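Local coordinates for ABC transporter binding protein AcbH (Actinoplanes, PDB 3OO8) that binds beta-D-galactopyranose as the extracellular solute receptor of a bacterial ABC transporter, at residues Ile196-Leu199 with Arg200-Tyr204; Lys224-Asp227 with Gln228-Glu231. The protein carries 2 engineered substitutions. All coordinates share one frame; numbering follows the deposited sequence.

Contact 1 of 2, residues Ile196-Leu199 with Arg200-Tyr204; sequences ILNL and RINGY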
loop_
_atom_site.group_PDB
_atom_site.type_symbol
_atom_site.label_atom_id
_atom_site.label_comp_id
_atom_site.label_asym_id
_atom_site.label_seq_id
_atom_site.Cartn_x
_atom_site.Cartn_y
_atom_site.Cartn_z
ATOM N N ILE A 196 6.964 -1.386 8.271
ATOM C CA ILE A 196 6.829 -2.797 8.640
ATOM C C ILE A 196 7.430 -3.084 10.026
ATOM O O ILE A 196 6.868 -3.891 10.788
ATOM C CB ILE A 196 7.363 -3.752 7.530
ATOM C CG1 ILE A 196 6.803 -5.173 7.668
ATOM C CG2 ILE A 196 8.913 -3.784 7.441
ATOM C CD1 ILE A 196 5.271 -5.286 7.784
ATOM N N LEU A 197 8.576 -2.470 10.340
ATOM C CA LEU A 197 9.159 -2.595 11.689
ATOM C C LEU A 197 8.157 -2.086 12.729
ATOM O O LEU A 197 7.957 -2.741 13.754
ATOM C CB LEU A 197 10.461 -1.826 11.799
ATOM C CG LEU A 197 11.577 -2.447 10.971
ATOM C CD1 LEU A 197 12.772 -1.547 11.121
ATOM C CD2 LEU A 197 11.956 -3.842 11.500
ATOM N N ASN A 198 7.554 -0.928 12.469
ATOM C CA ASN A 198 6.553 -0.382 13.397
ATOM C C ASN A 198 5.340 -1.300 13.568
ATOM O O ASN A 198 4.897 -1.558 14.712
ATOM C CB ASN A 198 6.156 1.043 12.961
ATOM C CG ASN A 198 5.581 1.875 14.096
ATOM O OD1 ASN A 198 5.948 1.703 15.264
ATOM N ND2 ASN A 198 4.741 2.862 13.740
ATOM N N LEU A 199 4.823 -1.842 12.462
ATOM C CA LEU A 199 3.675 -2.786 12.514
ATOM C C LEU A 199 4.018 -4.074 13.257
ATOM O O LEU A 199 3.151 -4.670 13.869
ATOM C CB LEU A 199 3.248 -3.177 11.097
ATOM C CG LEU A 199 2.626 -2.053 10.265
ATOM C CD1 LEU A 199 2.430 -2.442 8.812
ATOM C CD2 LEU A 199 1.284 -1.633 10.881
ATOM N N ARG A 200 5.268 -4.528 13.135
ATOM C CA ARG A 200 5.692 -5.780 13.780
ATOM C C ARG A 200 6.065 -5.606 15.252
ATOM O O ARG A 200 5.896 -6.557 16.008
ATOM C CB ARG A 200 6.924 -6.327 13.051
ATOM C CG ARG A 200 6.548 -6.859 11.678
ATOM C CD ARG A 200 5.933 -8.271 11.740
ATOM N NE ARG A 200 5.775 -8.846 10.397
ATOM C CZ ARG A 200 4.753 -8.597 9.585
ATOM N NH1 ARG A 200 3.739 -7.816 9.969
ATOM N NH2 ARG A 200 4.733 -9.147 8.389
ATOM N N ILE A 201 6.589 -4.437 15.634
ATOM C CA ILE A 201 7.017 -4.171 17.034
ATOM C C ILE A 201 5.873 -3.585 17.867
ATOM O O ILE A 201 5.578 -4.085 18.968
ATOM C CB ILE A 201 8.205 -3.201 17.056
ATOM C CG1 ILE A 201 9.377 -3.906 16.387
ATOM C CG2 ILE A 201 8.638 -2.845 18.498
ATOM C CD1 ILE A 201 10.536 -2.971 16.034
ATOM N N ASN A 202 5.246 -2.536 17.314
ATOM C CA ASN A 202 4.226 -1.748 18.017
ATOM C C ASN A 202 2.774 -2.010 17.626
ATOM O O ASN A 202 1.850 -1.699 18.395
ATOM C CB ASN A 202 4.546 -0.253 17.908
ATOM C CG ASN A 202 5.914 0.089 18.485
ATOM O OD1 ASN A 202 6.771 0.679 17.799
ATOM N ND2 ASN A 202 6.156 -0.345 19.711
ATOM N N GLY A 203 2.557 -2.554 16.427
ATOM C CA GLY A 203 1.232 -2.923 15.999
ATOM C C GLY A 203 0.547 -1.847 15.173
ATOM O O GLY A 203 1.045 -0.726 15.035
ATOM N N TYR A 204 -0.614 -2.209 14.620
ATOM C CA TYR A 204 -1.327 -1.361 13.653
ATOM C C TYR A 204 -1.917 -0.113 14.305
ATOM O O TYR A 204 -1.788 1.004 13.789
ATOM C CB TYR A 204 -2.466 -2.158 13.006
ATOM C CG TYR A 204 -3.280 -1.369 12.003
ATOM C CD1 TYR A 204 -2.881 -1.257 10.682
ATOM C CD2 TYR A 204 -4.485 -0.794 12.371
ATOM C CE1 TYR A 204 -3.635 -0.536 9.762
ATOM C CE2 TYR A 204 -5.239 -0.072 11.447
ATOM C CZ TYR A 204 -4.815 0.036 10.156
ATOM O OH TYR A 204 -5.578 0.756 9.261
HETATM O O HOH W 1 2.561 -7.150 12.578
#
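I196 lays its CD1 methyl over one face of the R200 guanidinium, 3.7 Å from NH1 and off centre, nearer the border of the group. The two chains extend alongside each other, one helical turn apart. I196 reaches that face because its CG1 points away from the backbone N (chi1 -160°), while R200 bends at chi2 (-80°) to bring its planar end alongside. An apolar methyl suits this place because it covers a face while the N-H groups at the rim stay available: NH2 bonds to F284 O, NH1 to Y295 O, and a water accepts from R200 NH1 and lies 2.9 Å from L199 O, to which it can donate. The contact closes the C-terminal turn of helix 191-201 in the class 2 solute-binding fold. Here N198 O takes two backbone donors, N202 N at 2.8 Å and G203 N at 3.1 Å, the latter in the carbonyl plane. G203 then leaves the helix with positive phi (95°), at backbone angles where a CB would collide with the carbonyl oxygen of N202, which is why a glycine suits the turn. It is also the N-cap of helix 204-212, where L199 CD2 lies 4.2 Å from Y204 CD1. The buried arginine thus has backbone carbonyls and water as partners for its polar rim, and the partial negative charge of these oxygens would probably help stabilise its positive charge.

Contact 2 of 2, residues Lys224-Asp227 with Gln228-Glu231; sequences KVFD and QWRE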
loop_
_atom_site.group_PDB
_atom_site.type_symbol
_atom_site.label_atom_id
_atom_site.label_comp_id
_atom_site.label_asym_id
_atom_site.label_seq_id
_atom_site.Cartn_x
_atom_site.Cartn_y
_atom_site.Cartn_z
ATOM N N LYS A 224 12.360 2.247 19.528
ATOM C CA LYS A 224 12.464 0.793 19.386
ATOM C C LYS A 224 12.482 0.357 17.938
ATOM O O LYS A 224 13.182 -0.612 17.592
ATOM C CB LYS A 224 11.349 0.092 20.130
ATOM C CG LYS A 224 11.482 0.093 21.646
ATOM C CD LYS A 224 10.313 -0.666 22.214
ATOM C CE LYS A 224 9.103 -0.409 21.327
ATOM N NZ LYS A 224 7.813 -0.626 21.986
ATOM N N VAL A 225 11.701 1.037 17.099
ATOM C CA VAL A 225 11.777 0.796 15.647
ATOM C C VAL A 225 13.175 1.012 15.092
ATOM O O VAL A 225 13.725 0.156 14.396
ATOM C CB VAL A 225 10.747 1.628 14.850
ATOM C CG1 VAL A 225 11.038 1.550 13.329
ATOM C CG2 VAL A 225 9.340 1.170 15.165
ATOM N N PHE A 226 13.765 2.149 15.426
ATOM C CA PHE A 226 15.083 2.471 14.896
ATOM C C PHE A 226 16.186 1.592 15.486
ATOM O O PHE A 226 17.178 1.257 14.799
ATOM C CB PHE A 226 15.358 3.983 15.010
ATOM C CG PHE A 226 14.652 4.828 13.946
ATOM C CD1 PHE A 226 15.061 4.804 12.616
ATOM C CD2 PHE A 226 13.595 5.667 14.301
ATOM C CE1 PHE A 226 14.414 5.579 11.650
ATOM C CE2 PHE A 226 12.961 6.462 13.344
ATOM C CZ PHE A 226 13.356 6.416 12.031
ATOM N N ASP A 227 16.024 1.221 16.750
ATOM C CA ASP A 227 16.942 0.282 17.412
ATOM C C ASP A 227 16.917 -1.059 16.693
ATOM O O ASP A 227 17.972 -1.638 16.431
ATOM C CB ASP A 227 16.655 0.145 18.910
ATOM C CG ASP A 227 17.110 1.369 19.700
ATOM O OD1 ASP A 227 17.964 2.129 19.219
ATOM O OD2 ASP A 227 16.616 1.562 20.831
ATOM N N GLN A 228 15.730 -1.517 16.294
ATOM C CA GLN A 228 15.651 -2.773 15.537
ATOM C C GLN A 228 16.308 -2.599 14.174
ATOM O O GLN A 228 16.981 -3.497 13.654
ATOM C CB GLN A 228 14.185 -3.212 15.350
ATOM C CG GLN A 228 14.029 -4.716 15.074
ATOM C CD GLN A 228 13.765 -5.580 16.318
ATOM O OE1 GLN A 228 13.486 -5.081 17.420
ATOM N NE2 GLN A 228 13.789 -6.899 16.123
ATOM N N TRP A 229 16.136 -1.423 13.590
ATOM C CA TRP A 229 16.685 -1.168 12.261
ATOM C C TRP A 229 18.217 -1.138 12.320
ATOM O O TRP A 229 18.887 -1.490 11.336
ATOM C CB TRP A 229 16.144 0.156 11.712
ATOM C CG TRP A 229 16.211 0.316 10.218
ATOM C CD1 TRP A 229 17.119 -0.269 9.334
ATOM C CD2 TRP A 229 15.413 1.196 9.433
ATOM N NE1 TRP A 229 16.876 0.174 8.055
ATOM C CE2 TRP A 229 15.831 1.071 8.082
ATOM C CE3 TRP A 229 14.346 2.060 9.740
ATOM C CZ2 TRP A 229 15.236 1.792 7.042
ATOM C CZ3 TRP A 229 13.747 2.791 8.698
ATOM C CH2 TRP A 229 14.175 2.632 7.362
ATOM N N ARG A 230 18.768 -0.714 13.467
ATOM C CA ARG A 230 20.239 -0.729 13.612
ATOM C C ARG A 230 20.745 -2.137 13.381
ATOM O O ARG A 230 21.798 -2.327 12.757
ATOM C CB ARG A 230 20.698 -0.174 14.975
ATOM C CG ARG A 230 20.596 1.344 15.014
ATOM C CD ARG A 230 20.864 1.957 16.383
ATOM N NE ARG A 230 22.090 1.486 17.019
ATOM C CZ ARG A 230 22.136 0.954 18.240
ATOM N NH1 ARG A 230 21.028 0.836 18.972
ATOM N NH2 ARG A 230 23.295 0.564 18.741
ATOM N N GLU A 231 20.016 -3.118 13.887
ATOM C CA GLU A 231 20.404 -4.512 13.667
ATOM C C GLU A 231 20.229 -4.905 12.204
ATOM O O GLU A 231 21.150 -5.429 11.556
ATOM C CB GLU A 231 19.631 -5.483 14.545
ATOM C CG GLU A 231 19.991 -6.911 14.168
ATOM C CD GLU A 231 19.448 -7.975 15.083
ATOM O OE1 GLU A 231 18.405 -7.745 15.740
ATOM O OE2 GLU A 231 20.067 -9.057 15.119
HETATM O O HOH W 2 13.908 -2.683 19.187
#
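Helix 220-232 belongs to the class 2 solute-binding protein fold, and this part of it carries two i to i+3 side-chain pairs, one aromatic and one charged. On the buried side, F226 and W229 project together from the helix, with ring planes only 2° apart. The rings are displaced along their planes until little of one covers the other: the centroid of F226 and that of the six-membered ring of W229 are 6.0 Å apart, and the touch is between F226 CE1 and W229 CE3 at 4.0 Å. Both rings also meet F390, whose plane is strongly inclined to theirs, and the indole NE1 bonds to Q236 OE1, so W229 can fill an apolar site while its one polar atom has a partner. The second pair is a salt bridge: D227 OD1 receives a weak bond from R230 NH1 at 3.3 Å. OD1 sits at the edge of the guanidinium, close to its plane, with the carboxylate turned 77° from it. Bending at chi3 (50°) folds the arginine back toward D227, and its chain also packs on P396 and I399 of helix 396-413. A leucine in place of R230 would probably leave the carboxylate of D227 without its charged mate in this turn. Besides the backbone bond from Q228 N, K224 O accepts from a water at 2.7 Å, which also donates to Q228 OE1.

In the fold
Following the chain from the N terminus, contact 1 comes first, spanning the last turn of helix 191-201 and the bend into helix 204-212; contact 2 spans adjoining turns of helix 220-232. Both are local, so they stand in series, neither nested nor crossed, with centres about 12 Å apart. Space brings them together: helix 220-232 packs on helix 191-201, with L197 and N198 resting on V225 and Q228 CB 3.7 Å from I201 CD1. Outward from this interface, contact 1 reaches strand 366-368 and contact 2 reaches helices 162-174 and 396-413. Neither supplies a known galactose-binding residue; the side chain of galactose-binding W142 is about 7 Å from that of I196 and about 10 Å from that of W229.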